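Local coordinates for protein putative angiotensinogen (Lampetra fluviatilis, PDB 5INW) that binds heparin and, as a serpin, inhibits thrombin, with heparin promoting that inhibition through a template mechanism, at residues L260-V264 and M275-H280; Q281-Y287 and S341-L347; A211-N216 and D229-V234; V176-K180 and N199-F205. The protein carries 1 engineered substitution. All coordinates share one frame; numbering follows the deposited sequence.

Interaction 1. Residues L260-V264 and M275-H280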
loop_
_atom_site.group_PDB
_atom_site.type_symbol
_atom_site.label_atom_id
_atom_site.label_comp_id
_atom_site.label_asym_id
_atom_site.label_seq_id
_atom_site.Cartn_x
_atom_site.Cartn_y
_atom_site.Cartn_z
ATOM N N LEU A 260 -8.773 19.293 -22.404
ATOM C CA LEU A 260 -9.668 18.148 -22.644
ATOM C C LEU A 260 -10.076 17.505 -21.334
ATOM O O LEU A 260 -9.727 16.363 -21.068
ATOM C CB LEU A 260 -8.949 17.122 -23.517
ATOM C CG LEU A 260 -8.533 17.582 -24.909
ATOM C CD1 LEU A 260 -7.332 16.809 -25.428
ATOM C CD2 LEU A 260 -9.730 17.413 -25.831
ATOM N N THR A 261 -10.742 18.257 -20.476
ATOM C CA THR A 261 -11.218 17.727 -19.197
ATOM C C THR A 261 -12.600 18.353 -18.945
ATOM O O THR A 261 -12.687 19.539 -18.625
ATOM C CB THR A 261 -10.195 17.934 -18.021
ATOM O OG1 THR A 261 -9.009 17.148 -18.256
ATOM C CG2 THR A 261 -10.779 17.527 -16.686
ATOM N N LYS A 262 -13.652 17.546 -19.113
ATOM C CA LYS A 262 -15.054 17.971 -18.940
ATOM C C LYS A 262 -15.721 16.978 -17.963
ATOM O O LYS A 262 -15.272 15.838 -17.804
ATOM C CB LYS A 262 -15.867 18.103 -20.283
ATOM C CG LYS A 262 -16.813 19.329 -20.285
ATOM C CD LYS A 262 -18.001 19.312 -21.277
ATOM C CE LYS A 262 -18.818 20.610 -21.178
ATOM N NZ LYS A 262 -20.142 20.552 -21.854
ATOM N N ASN A 263 -16.806 17.407 -17.326
ATOM C CA ASN A 263 -17.563 16.521 -16.438
ATOM C C ASN A 263 -18.239 15.436 -17.268
ATOM O O ASN A 263 -18.635 15.684 -18.388
ATOM C CB ASN A 263 -18.614 17.308 -15.657
ATOM C CG ASN A 263 -18.016 18.407 -14.786
ATOM O OD1 ASN A 263 -16.884 18.333 -14.359
ATOM N ND2 ASN A 263 -18.791 19.434 -14.530
ATOM N N VAL A 264 -18.371 14.241 -16.732
ATOM C CA VAL A 264 -18.995 13.116 -17.439
ATOM C C VAL A 264 -19.668 12.252 -16.367
ATOM O O VAL A 264 -19.184 12.181 -15.219
ATOM C CB VAL A 264 -17.936 12.293 -18.216
ATOM C CG1 VAL A 264 -18.485 10.946 -18.719
ATOM C CG2 VAL A 264 -17.332 13.114 -19.349
ATOM N N MET A 275 -21.412 13.570 -11.607
ATOM C CA MET A 275 -20.590 14.360 -12.532
ATOM C C MET A 275 -19.138 14.442 -12.063
ATOM O O MET A 275 -18.820 15.130 -11.090
ATOM C CB MET A 275 -21.160 15.767 -12.746
ATOM C CG MET A 275 -22.442 15.793 -13.571
ATOM S SD MET A 275 -22.486 14.767 -15.079
ATOM C CE MET A 275 -21.862 15.886 -16.337
ATOM N N VAL A 276 -18.253 13.730 -12.772
ATOM C CA VAL A 276 -16.851 13.630 -12.387
ATOM C C VAL A 276 -15.952 14.269 -13.439
ATOM O O VAL A 276 -16.031 13.874 -14.600
ATOM C CB VAL A 276 -16.450 12.159 -12.199
ATOM C CG1 VAL A 276 -15.040 12.050 -11.619
ATOM C CG2 VAL A 276 -17.430 11.476 -11.280
ATOM N N PRO A 277 -15.113 15.250 -13.038
ATOM C CA PRO A 277 -14.238 15.846 -14.023
ATOM C C PRO A 277 -13.393 14.747 -14.596
ATOM O O PRO A 277 -12.676 14.089 -13.856
ATOM C CB PRO A 277 -13.384 16.839 -13.216
ATOM C CG PRO A 277 -13.426 16.356 -11.821
ATOM C CD PRO A 277 -14.787 15.714 -11.675
ATOM N N THR A 278 -13.540 14.517 -15.892
ATOM C CA THR A 278 -13.012 13.335 -16.557
ATOM C C THR A 278 -12.020 13.820 -17.575
ATOM O O THR A 278 -12.300 14.761 -18.317
ATOM C CB THR A 278 -14.178 12.532 -17.201
ATOM O OG1 THR A 278 -15.107 12.135 -16.179
ATOM C CG2 THR A 278 -13.680 11.281 -17.935
ATOM N N MET A 279 -10.864 13.181 -17.620
ATOM C CA MET A 279 -9.748 13.613 -18.482
ATOM C C MET A 279 -9.760 12.819 -19.749
ATOM O O MET A 279 -10.387 11.754 -19.800
ATOM C CB MET A 279 -8.397 13.390 -17.794
ATOM C CG MET A 279 -8.267 14.137 -16.473
ATOM S SD MET A 279 -6.759 13.771 -15.618
ATOM C CE MET A 279 -6.797 11.985 -15.442
ATOM N N HIS A 280 -9.041 13.335 -20.756
ATOM C CA HIS A 280 -9.143 12.817 -22.120
ATOM C C HIS A 280 -7.843 12.941 -22.882
ATOM O O HIS A 280 -7.177 13.991 -22.841
ATOM C CB HIS A 280 -10.231 13.549 -22.870
ATOM C CG HIS A 280 -11.586 13.371 -22.288
ATOM N ND1 HIS A 280 -12.383 12.292 -22.594
ATOM C CD2 HIS A 280 -12.299 14.146 -21.439
ATOM C CE1 HIS A 280 -13.527 12.396 -21.941
ATOM N NE2 HIS A 280 -13.506 13.516 -21.241
#

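Interaction 2. Residues Q281-Y287 and S341-L347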
loop_
_atom_site.group_PDB
_atom_site.type_symbol
_atom_site.label_atom_id
_atom_site.label_comp_id
_atom_site.label_asym_id
_atom_site.label_seq_id
_atom_site.Cartn_x
_atom_site.Cartn_y
_atom_site.Cartn_z
ATOM N N GLN A 281 -7.492 11.858 -23.579
ATOM C CA GLN A 281 -6.265 11.818 -24.375
ATOM C C GLN A 281 -6.308 10.714 -25.437
ATOM O O GLN A 281 -6.986 9.660 -25.323
ATOM C CB GLN A 281 -4.952 11.681 -23.541
ATOM C CG GLN A 281 -4.729 10.329 -22.870
ATOM C CD GLN A 281 -3.407 10.221 -22.121
ATOM O OE1 GLN A 281 -2.690 11.198 -21.916
ATOM N NE2 GLN A 281 -3.094 9.020 -21.701
ATOM N N ARG A 282 -5.592 11.003 -26.511
ATOM C CA ARG A 282 -5.362 10.058 -27.558
ATOM C C ARG A 282 -3.880 9.745 -27.449
ATOM O O ARG A 282 -3.051 10.558 -27.874
ATOM C CB ARG A 282 -5.754 10.637 -28.931
ATOM C CG ARG A 282 -6.278 9.564 -29.872
ATOM C CD ARG A 282 -6.301 9.938 -31.350
ATOM N NE ARG A 282 -4.965 9.916 -31.944
ATOM C CZ ARG A 282 -4.696 9.984 -33.246
ATOM N NH1 ARG A 282 -5.670 10.081 -34.147
ATOM N NH2 ARG A 282 -3.426 9.956 -33.656
ATOM N N ALA A 283 -3.539 8.591 -26.866
ATOM C CA ALA A 283 -2.143 8.125 -26.866
ATOM C C ALA A 283 -1.994 6.628 -27.149
ATOM O O ALA A 283 -2.985 5.895 -27.180
ATOM C CB ALA A 283 -1.474 8.508 -25.564
ATOM N N LYS A 284 -0.743 6.210 -27.355
ATOM C CA LYS A 284 -0.371 4.811 -27.611
ATOM C C LYS A 284 -0.229 4.009 -26.300
ATOM O O LYS A 284 0.840 3.973 -25.696
ATOM C CB LYS A 284 0.942 4.762 -28.403
ATOM C CG LYS A 284 0.895 5.562 -29.689
ATOM C CD LYS A 284 2.161 5.421 -30.507
ATOM C CE LYS A 284 2.028 6.292 -31.730
ATOM N NZ LYS A 284 3.170 6.107 -32.652
ATOM N N LEU A 285 -1.298 3.330 -25.894
ATOM C CA LEU A 285 -1.343 2.627 -24.632
ATOM C C LEU A 285 -1.593 1.178 -24.872
ATOM O O LEU A 285 -2.352 0.832 -25.757
ATOM C CB LEU A 285 -2.473 3.195 -23.799
ATOM C CG LEU A 285 -2.314 4.702 -23.563
ATOM C CD1 LEU A 285 -3.585 5.311 -22.994
ATOM C CD2 LEU A 285 -1.125 4.977 -22.646
ATOM N N SER A 286 -0.969 0.323 -24.080
ATOM C CA SER A 286 -1.278 -1.101 -24.110
ATOM C C SER A 286 -2.603 -1.347 -23.437
ATOM O O SER A 286 -2.821 -0.869 -22.337
ATOM C CB SER A 286 -0.205 -1.912 -23.397
ATOM O OG SER A 286 0.982 -1.849 -24.163
ATOM N N TYR A 287 -3.471 -2.112 -24.092
ATOM C CA TYR A 287 -4.764 -2.502 -23.534
ATOM C C TYR A 287 -5.081 -3.902 -24.024
ATOM O O TYR A 287 -4.412 -4.421 -24.908
ATOM C CB TYR A 287 -5.863 -1.533 -23.968
ATOM C CG TYR A 287 -6.147 -1.538 -25.453
ATOM C CD1 TYR A 287 -5.179 -1.084 -26.344
ATOM C CD2 TYR A 287 -7.371 -2.013 -25.972
ATOM C CE1 TYR A 287 -5.396 -1.115 -27.708
ATOM C CE2 TYR A 287 -7.600 -2.034 -27.337
ATOM C CZ TYR A 287 -6.615 -1.582 -28.204
ATOM O OH TYR A 287 -6.813 -1.570 -29.570
ATOM N N SER A 341 0.680 -3.037 -28.321
ATOM C CA SER A 341 -0.637 -2.554 -28.732
ATOM C C SER A 341 -0.601 -1.056 -29.086
ATOM O O SER A 341 -1.582 -0.323 -28.861
ATOM C CB SER A 341 -1.686 -2.849 -27.646
ATOM O OG SER A 341 -1.441 -4.082 -26.987
ATOM N N ASN A 342 0.528 -0.621 -29.668
ATOM C CA ASN A 342 0.817 0.802 -29.870
ATOM C C ASN A 342 0.391 1.265 -31.252
ATOM O O ASN A 342 1.200 1.612 -32.123
ATOM C CB ASN A 342 2.272 1.138 -29.539
ATOM C CG ASN A 342 2.613 0.825 -28.086
ATOM O OD1 ASN A 342 3.446 -0.026 -27.810
ATOM N ND2 ASN A 342 1.952 1.488 -27.155
ATOM N N HIS A 343 -0.928 1.165 -31.420
ATOM C CA HIS A 343 -1.726 2.109 -32.158
ATOM C C HIS A 343 -2.359 2.987 -31.081
ATOM O O HIS A 343 -2.586 2.547 -29.961
ATOM C CB HIS A 343 -2.804 1.397 -32.997
ATOM C CG HIS A 343 -2.275 0.237 -33.774
ATOM N ND1 HIS A 343 -1.729 0.371 -35.031
ATOM C CD2 HIS A 343 -2.161 -1.073 -33.449
ATOM C CE1 HIS A 343 -1.326 -0.811 -35.462
ATOM N NE2 HIS A 343 -1.580 -1.706 -34.521
ATOM N N TYR A 344 -2.666 4.224 -31.444
ATOM C CA TYR A 344 -3.310 5.175 -30.553
ATOM C C TYR A 344 -4.659 4.668 -29.998
ATOM O O TYR A 344 -5.439 4.013 -30.697
ATOM C CB TYR A 344 -3.536 6.516 -31.274
ATOM C CG TYR A 344 -2.304 7.414 -31.498
ATOM C CD1 TYR A 344 -1.923 8.364 -30.552
ATOM C CD2 TYR A 344 -1.577 7.360 -32.688
ATOM C CE1 TYR A 344 -0.836 9.200 -30.758
ATOM C CE2 TYR A 344 -0.489 8.200 -32.904
ATOM C CZ TYR A 344 -0.124 9.120 -31.934
ATOM O OH TYR A 344 0.951 9.945 -32.152
ATOM N N VAL A 345 -4.928 5.023 -28.748
ATOM C CA VAL A 345 -6.149 4.645 -28.040
ATOM C C VAL A 345 -6.883 5.892 -27.545
ATOM O O VAL A 345 -6.242 6.917 -27.229
ATOM C CB VAL A 345 -5.806 3.773 -26.821
ATOM C CG1 VAL A 345 -7.068 3.335 -26.099
ATOM C CG2 VAL A 345 -4.994 2.564 -27.265
ATOM N N GLN A 346 -8.207 5.792 -27.457
ATOM C CA GLN A 346 -9.047 6.860 -26.926
ATOM C C GLN A 346 -9.338 6.615 -25.460
ATOM O O GLN A 346 -10.139 5.752 -25.122
ATOM C CB GLN A 346 -10.366 6.900 -27.688
ATOM C CG GLN A 346 -10.228 7.272 -29.149
ATOM C CD GLN A 346 -9.886 8.730 -29.338
ATOM O OE1 GLN A 346 -9.667 9.459 -28.351
ATOM N NE2 GLN A 346 -9.830 9.180 -30.599
ATOM N N LEU A 347 -8.688 7.371 -24.579
ATOM C CA LEU A 347 -8.817 7.112 -23.146
ATOM C C LEU A 347 -9.623 8.188 -22.483
ATOM O O LEU A 347 -9.445 9.362 -22.786
ATOM C CB LEU A 347 -7.454 7.024 -22.474
ATOM C CG LEU A 347 -7.457 6.764 -20.957
ATOM C CD1 LEU A 347 -8.022 5.414 -20.588
ATOM C CD2 LEU A 347 -6.049 6.906 -20.390
#

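Interaction 3. Residues A211-N216 and D229-V234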
loop_
_atom_site.group_PDB
_atom_site.type_symbol
_atom_site.label_atom_id
_atom_site.label_comp_id
_atom_site.label_asym_id
_atom_site.label_seq_id
_atom_site.Cartn_x
_atom_site.Cartn_y
_atom_site.Cartn_z
ATOM N N ALA A 211 3.964 13.914 23.603
ATOM C CA ALA A 211 4.418 12.714 22.879
ATOM C C ALA A 211 3.912 12.649 21.390
ATOM O O ALA A 211 4.701 12.381 20.500
ATOM C CB ALA A 211 4.034 11.454 23.650
ATOM N N VAL A 212 2.631 12.949 21.148
ATOM C CA VAL A 212 2.086 13.025 19.811
ATOM C C VAL A 212 2.741 14.139 18.990
ATOM O O VAL A 212 3.072 13.933 17.849
ATOM C CB VAL A 212 0.538 13.195 19.807
ATOM C CG1 VAL A 212 -0.020 13.458 18.405
ATOM C CG2 VAL A 212 -0.120 11.944 20.331
ATOM N N GLU A 213 2.931 15.310 19.564
ATOM C CA GLU A 213 3.562 16.419 18.843
ATOM C C GLU A 213 4.997 16.109 18.487
ATOM O O GLU A 213 5.465 16.509 17.412
ATOM C CB GLU A 213 3.574 17.677 19.687
ATOM C CG GLU A 213 2.198 18.252 19.970
ATOM C CD GLU A 213 2.291 19.424 20.923
ATOM O OE1 GLU A 213 3.310 20.158 20.823
ATOM O OE2 GLU A 213 1.368 19.577 21.771
ATOM N N LEU A 214 5.692 15.429 19.404
ATOM C CA LEU A 214 7.101 15.100 19.219
ATOM C C LEU A 214 7.226 14.044 18.151
ATOM O O LEU A 214 8.013 14.206 17.208
ATOM C CB LEU A 214 7.758 14.618 20.521
ATOM C CG LEU A 214 8.027 15.681 21.616
ATOM C CD1 LEU A 214 8.239 15.083 22.988
ATOM C CD2 LEU A 214 9.209 16.551 21.279
ATOM N N MET A 215 6.436 12.991 18.254
ATOM C CA MET A 215 6.506 11.942 17.259
ATOM C C MET A 215 6.214 12.483 15.847
ATOM O O MET A 215 7.004 12.258 14.916
ATOM C CB MET A 215 5.585 10.827 17.611
ATOM C CG MET A 215 6.023 10.023 18.834
ATOM S SD MET A 215 4.656 9.024 19.491
ATOM C CE MET A 215 4.909 7.515 18.645
ATOM N N ASN A 216 5.127 13.248 15.708
ATOM C CA ASN A 216 4.739 13.825 14.432
ATOM C C ASN A 216 5.758 14.771 13.904
ATOM O O ASN A 216 6.039 14.749 12.720
ATOM C CB ASN A 216 3.397 14.513 14.497
ATOM C CG ASN A 216 2.254 13.533 14.545
ATOM O OD1 ASN A 216 2.252 12.520 13.844
ATOM N ND2 ASN A 216 1.274 13.809 15.394
ATOM N N ASP A 229 1.051 14.917 11.245
ATOM C CA ASP A 229 -0.117 14.206 11.867
ATOM C C ASP A 229 -0.347 12.667 11.594
ATOM O O ASP A 229 -1.465 12.177 11.672
ATOM C CB ASP A 229 -1.423 14.988 11.605
ATOM C CG ASP A 229 -1.868 14.939 10.141
ATOM O OD1 ASP A 229 -1.637 13.922 9.434
ATOM O OD2 ASP A 229 -2.474 15.932 9.684
ATOM N N VAL A 230 0.713 11.911 11.344
ATOM C CA VAL A 230 0.619 10.485 11.170
ATOM C C VAL A 230 0.100 9.855 12.468
ATOM O O VAL A 230 -0.562 8.826 12.433
ATOM C CB VAL A 230 1.995 9.868 10.815
ATOM C CG1 VAL A 230 1.975 8.329 10.797
ATOM C CG2 VAL A 230 2.460 10.371 9.467
ATOM N N ILE A 231 0.437 10.424 13.617
ATOM C CA ILE A 231 -0.077 9.909 14.884
ATOM C C ILE A 231 -1.096 10.894 15.474
ATOM O O ILE A 231 -0.842 12.109 15.527
ATOM C CB ILE A 231 1.061 9.614 15.865
ATOM C CG1 ILE A 231 1.855 8.409 15.357
ATOM C CG2 ILE A 231 0.502 9.329 17.237
ATOM C CD1 ILE A 231 3.325 8.680 15.408
ATOM N N SER A 232 -2.234 10.339 15.912
ATOM C CA SER A 232 -3.319 11.106 16.549
ATOM C C SER A 232 -3.330 10.990 18.072
ATOM O O SER A 232 -3.604 11.974 18.752
ATOM C CB SER A 232 -4.676 10.646 16.015
ATOM O OG SER A 232 -4.787 9.230 16.067
ATOM N N ASP A 233 -3.004 9.808 18.594
ATOM C CA ASP A 233 -3.220 9.473 20.000
ATOM C C ASP A 233 -2.171 8.447 20.397
ATOM O O ASP A 233 -1.703 7.679 19.557
ATOM C CB ASP A 233 -4.664 8.905 20.148
ATOM C CG ASP A 233 -5.325 9.154 21.523
ATOM O OD1 ASP A 233 -4.637 9.273 22.561
ATOM O OD2 ASP A 233 -6.581 9.154 21.569
ATOM N N VAL A 234 -1.823 8.428 21.680
ATOM C CA VAL A 234 -0.908 7.438 22.240
ATOM C C VAL A 234 -1.213 7.210 23.710
ATOM O O VAL A 234 -1.275 8.154 24.498
ATOM C CB VAL A 234 0.566 7.854 22.025
ATOM C CG1 VAL A 234 0.960 9.043 22.900
ATOM C CG2 VAL A 234 1.504 6.690 22.260
#

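Interaction 4. Residues V176-K180 and N199-F205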
loop_
_atom_site.group_PDB
_atom_site.type_symbol
_atom_site.label_atom_id
_atom_site.label_comp_id
_atom_site.label_asym_id
_atom_site.label_seq_id
_atom_site.Cartn_x
_atom_site.Cartn_y
_atom_site.Cartn_z
ATOM N N VAL A 176 10.783 3.968 14.450
ATOM C CA VAL A 176 10.395 3.208 15.604
ATOM C C VAL A 176 10.600 4.030 16.858
ATOM O O VAL A 176 11.733 4.412 17.244
ATOM C CB VAL A 176 11.171 1.875 15.704
ATOM C CG1 VAL A 176 10.813 1.133 16.988
ATOM C CG2 VAL A 176 10.903 0.982 14.469
ATOM N N PHE A 177 9.499 4.287 17.537
ATOM C CA PHE A 177 9.551 4.971 18.825
ATOM C C PHE A 177 9.469 3.950 19.955
ATOM O O PHE A 177 8.714 2.984 19.871
ATOM C CB PHE A 177 8.397 5.978 18.918
ATOM C CG PHE A 177 8.396 6.992 17.836
ATOM C CD1 PHE A 177 9.283 8.059 17.878
ATOM C CD2 PHE A 177 7.500 6.871 16.743
ATOM C CE1 PHE A 177 9.284 9.030 16.894
ATOM C CE2 PHE A 177 7.495 7.856 15.724
ATOM C CZ PHE A 177 8.411 8.937 15.800
ATOM N N SER A 178 10.173 4.212 21.039
ATOM C CA SER A 178 10.198 3.310 22.191
ATOM C C SER A 178 10.006 4.067 23.510
ATOM O O SER A 178 10.470 5.208 23.663
ATOM C CB SER A 178 11.522 2.527 22.170
ATOM O OG SER A 178 11.759 1.863 23.389
ATOM N N LYS A 179 9.354 3.399 24.473
ATOM C CA LYS A 179 9.201 3.955 25.864
ATOM C C LYS A 179 10.538 4.316 26.486
ATOM O O LYS A 179 11.521 3.577 26.357
ATOM C CB LYS A 179 8.486 2.992 26.787
ATOM C CG LYS A 179 7.906 3.602 28.039
ATOM C CD LYS A 179 7.232 2.516 28.879
ATOM C CE LYS A 179 6.111 3.047 29.764
ATOM N NZ LYS A 179 6.611 3.809 30.941
ATOM N N LYS A 180 10.576 5.478 27.117
ATOM C CA LYS A 180 11.834 6.074 27.561
ATOM C C LYS A 180 12.549 5.226 28.583
ATOM O O LYS A 180 13.753 5.047 28.490
ATOM C CB LYS A 180 11.625 7.483 28.129
ATOM C CG LYS A 180 12.916 8.289 28.230
ATOM C CD LYS A 180 12.652 9.683 28.771
ATOM C CE LYS A 180 12.603 9.622 30.285
ATOM N NZ LYS A 180 12.428 10.950 30.913
ATOM N N ASN A 199 16.786 4.115 13.176
ATOM C CA ASN A 199 17.240 4.195 14.556
ATOM C C ASN A 199 16.072 4.420 15.434
ATOM O O ASN A 199 15.040 4.855 14.953
ATOM C CB ASN A 199 18.291 5.242 14.751
ATOM C CG ASN A 199 19.681 4.655 14.583
ATOM O OD1 ASN A 199 20.292 4.820 13.540
ATOM N ND2 ASN A 199 20.167 3.902 15.609
ATOM N N VAL A 200 16.182 3.943 16.666
ATOM C CA VAL A 200 15.056 3.883 17.589
ATOM C C VAL A 200 15.102 5.135 18.368
ATOM O O VAL A 200 16.122 5.418 18.943
ATOM C CB VAL A 200 15.175 2.704 18.584
ATOM C CG1 VAL A 200 14.100 2.794 19.661
ATOM C CG2 VAL A 200 15.057 1.390 17.851
ATOM N N ARG A 201 14.020 5.900 18.342
ATOM C CA ARG A 201 13.952 7.151 19.110
ATOM C C ARG A 201 13.122 6.856 20.353
ATOM O O ARG A 201 12.084 6.205 20.267
ATOM C CB ARG A 201 13.363 8.316 18.275
ATOM C CG ARG A 201 13.996 8.589 16.891
ATOM C CD ARG A 201 15.495 8.934 16.920
ATOM N NE ARG A 201 16.247 8.589 15.681
ATOM C CZ ARG A 201 17.523 8.938 15.404
ATOM N NH1 ARG A 201 18.250 9.642 16.264
ATOM N NH2 ARG A 201 18.090 8.586 14.248
ATOM N N SER A 202 13.592 7.294 21.512
ATOM C CA SER A 202 12.837 7.121 22.752
ATOM C C SER A 202 11.896 8.309 23.041
ATOM O O SER A 202 12.110 9.415 22.560
ATOM C CB SER A 202 13.761 6.863 23.937
ATOM O OG SER A 202 14.710 7.870 24.002
ATOM N N VAL A 203 10.819 8.028 23.782
ATOM C CA VAL A 203 9.736 8.985 23.980
ATOM C C VAL A 203 9.084 8.754 25.299
ATOM O O VAL A 203 8.999 7.601 25.748
ATOM C CB VAL A 203 8.635 8.813 22.934
ATOM C CG1 VAL A 203 7.482 9.778 23.173
ATOM C CG2 VAL A 203 9.191 9.019 21.547
ATOM N N ASP A 204 8.665 9.861 25.931
ATOM C CA ASP A 204 7.904 9.830 27.165
ATOM C C ASP A 204 6.443 9.806 26.742
ATOM O O ASP A 204 5.831 10.848 26.509
ATOM C CB ASP A 204 8.234 11.044 28.028
ATOM C CG ASP A 204 7.525 11.034 29.393
ATOM O OD1 ASP A 204 6.753 10.108 29.718
ATOM O OD2 ASP A 204 7.744 11.994 30.160
ATOM N N PHE A 205 5.886 8.608 26.604
ATOM C CA PHE A 205 4.482 8.462 26.221
ATOM C C PHE A 205 3.563 8.820 27.375
ATOM O O PHE A 205 2.356 8.936 27.151
ATOM C CB PHE A 205 4.157 7.024 25.773
ATOM C CG PHE A 205 4.963 6.540 24.591
ATOM C CD1 PHE A 205 4.765 7.064 23.349
ATOM C CD2 PHE A 205 5.875 5.492 24.731
ATOM C CE1 PHE A 205 5.463 6.577 22.256
ATOM C CE2 PHE A 205 6.574 5.001 23.637
ATOM C CZ PHE A 205 6.362 5.545 22.396
#

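Interaction 1. Residues L260-V264 and M275-H280
Val276 O is gripped by two donors that come from opposite faces of its carbonyl plane. The Val264 amide reaches it across the strands (N to O 3.2 Å) from 46° out of that plane, and Thr278 OG1, two residues along the same strand, takes the other face, though modelled too close for its length to carry weight. With chi1 at -60°, the Thr278 hydroxyl sits beside its own backbone N and is turned back toward Val276. The return bond from Val276 N to Val264 O is 3.0 Å and almost straight at 177°. At the next hydrogen-bonded pair, Thr278 N donates to Lys262 O (2.9 Å), while the reverse bond is weak. These are rungs of the antiparallel hairpin of strands 261-267 and 273-283, which forms one side of the serpin C sheet; on its other side Met279 and Pro277 bond through their backbones to strand 345-359. Pro277, lacking an amide hydrogen, faces Asn263 in a non-hydrogen-bonded pair. The Val264 side chain crosses that of Thr278 at about a right angle, CB 3.5 Å from OG1. On the other face, Thr261 lies alongside Met279, its OG1 3.6 Å from Met279 CG and bonded to Glu403. The twice-bent Met275 brings CE to 3.6 Å from Asn263 CB. Leu260 O lies in the plane of the His280 ring, at its edge, 3.4 Å from CD2.

Interaction 2. Residues Q281-Y287 and S341-L347
The Tyr344 ring is held between two basic side chains, Arg282 over one face and Lys284 over the other. Strands 273-283 and 345-359 are antiparallel neighbours in the serpin C sheet, and this sandwich sits where their ladder gives out into the turns beyond. The Arg282 contact is cation-pi, with CZ 4.2 Å from the centroid of the Tyr344 ring and NH2 above its middle; the guanidinium is not laid flat, since the two planes are 51° apart. From the opposite face the extended Lys284 chain makes a CH-pi contact, its CE 3.8 Å from the same ring centroid. The rungs behind them run through Gln281 with Leu347 and Ala283 with Val345. Leu347 N gives Gln281 O a bond of 2.9 Å nearly along the C=O axis, whereas Ala283 N to Val345 O is weak. Gln346 and Leu347 also pair in a parallel ladder with the C-terminal peptide, a separate chain, so the sheet continues into it. Past the ladder the chain rounds an inverse gamma turn centred on Asn342. Tyr287, its CG placed between backbone N and carbonyl carbon (chi1 65°), sets CE1 3.7 Å from Val345 CG2, and Ser341 O lies near the ring plane, off its edge. With an alanine at Tyr287, Val345 CG2 would probably lose its aromatic cover and a gap would open beside Ser341. On the buried side Leu285 crosses Leu347 at about a right angle, CD1 to CD2 3.9 Å.

Interaction 3. Residues A211-N216 and D229-V234
One face of helix segment 211-216 lies against an irregular stretch of chain, with the CA atoms 6.2 Å apart at Val212 and Ile231 and 5.5 Å apart at Asn216 and Asp229. The Asn216 side chain grips both polar backbone atoms of one residue. Its OD1 accepts from Ile231 N at 2.8 Å, and its ND2 donates to Ile231 O at 2.7 Å with a nearly straight N-H...O angle of 176°. Each donor lies in the carbonyl plane of its acceptor, on a lone pair, so the pair of bonds fixes the rotation of the carboxamide and satisfies the backbone of a residue that has no regular secondary structure. In serpin terms this is helix F, which lies across sheet A, with the segment that leads from it to strand 238-251. Val230 in that segment packs on Glu411 and Val413 of strand 405-417, the cleaved reactive loop inserted into the sheet. Beside the amide clamp the contact is apolar. Val212 CG2 touches both Ile231 CG2 (4.1 Å) and Val234 CG1 (4.0 Å), and Ala211 CB also meets Val234 CG1. One turn on, the Met215 side chain crosses Ile231 at about a right angle and brings CE to 3.8 Å from CD1.

Interaction 4. Residues V176-K180 and N199-F205
Phe177, Val203 and Phe205 make one close-packed side of this contact, while Lys180, Ser202 and Asp204 line its exposed side. Between them run parallel strands 168-179 and 200-203, joined through helix 186-196 as a beta-alpha-beta unit at one edge of serpin sheet A. The short strand segments are splayed by 40°, yet three sound backbone bonds alternate between them: Arg201 N to Val176 O (2.9 Å), Ser178 N to Arg201 O (2.9 Å) and Val203 N to Ser178 O (2.8 Å). On the packed side Phe177 CD1 lies 3.8 Å from Val203 CG2, the two side chains slanting across each other under helix 208-221, whose Met215 and Ile219 touch the Phe177 ring. Phe205 folds back toward the first strand, its CG anti to the carbonyl carbon (chi1 -59°). The ring presents its edge to Lys179 N and to Phe177 CB, the latter 4.1 Å from CZ, and Val203 CB stands over one face near the rim. An alanine in place of Phe205 would probably leave a gap among Phe177, Val203 and Met215 and bare the Lys179 backbone on that side. The other face of the strand pair is packed too, where Val200 CG1 meets Ser178 CB at 3.6 Å and Leu184 closes over both residues. The fit is looser at Ser202 and where Arg201 leads its guanidinium away from the first strand. Lys180 and Asp204 carry opposite charges without touching, NZ and OD2 being 4.9 Å apart.

The four contacts fall into two well-separated groups, with 38 to 51 Å between the centres of one group and those of the other. Interactions 1 and 2 share strand 273-283, with centres 18 Å apart, and pair it on different stretches with its two neighbours in sheet C. Interactions 3 and 4 lie about 12 Å apart, centre to centre, and interlock directly: Met215 CE reaches Phe205 CE1, and Val234 CG2 comes within 3.5 Å of Phe205 CD1. Helix 208-221 follows strand 200-203 in the chain, so interaction 4 leads straight into interaction 3. The inserted reactive-loop strand 405-417 runs in the sheet between the two groups.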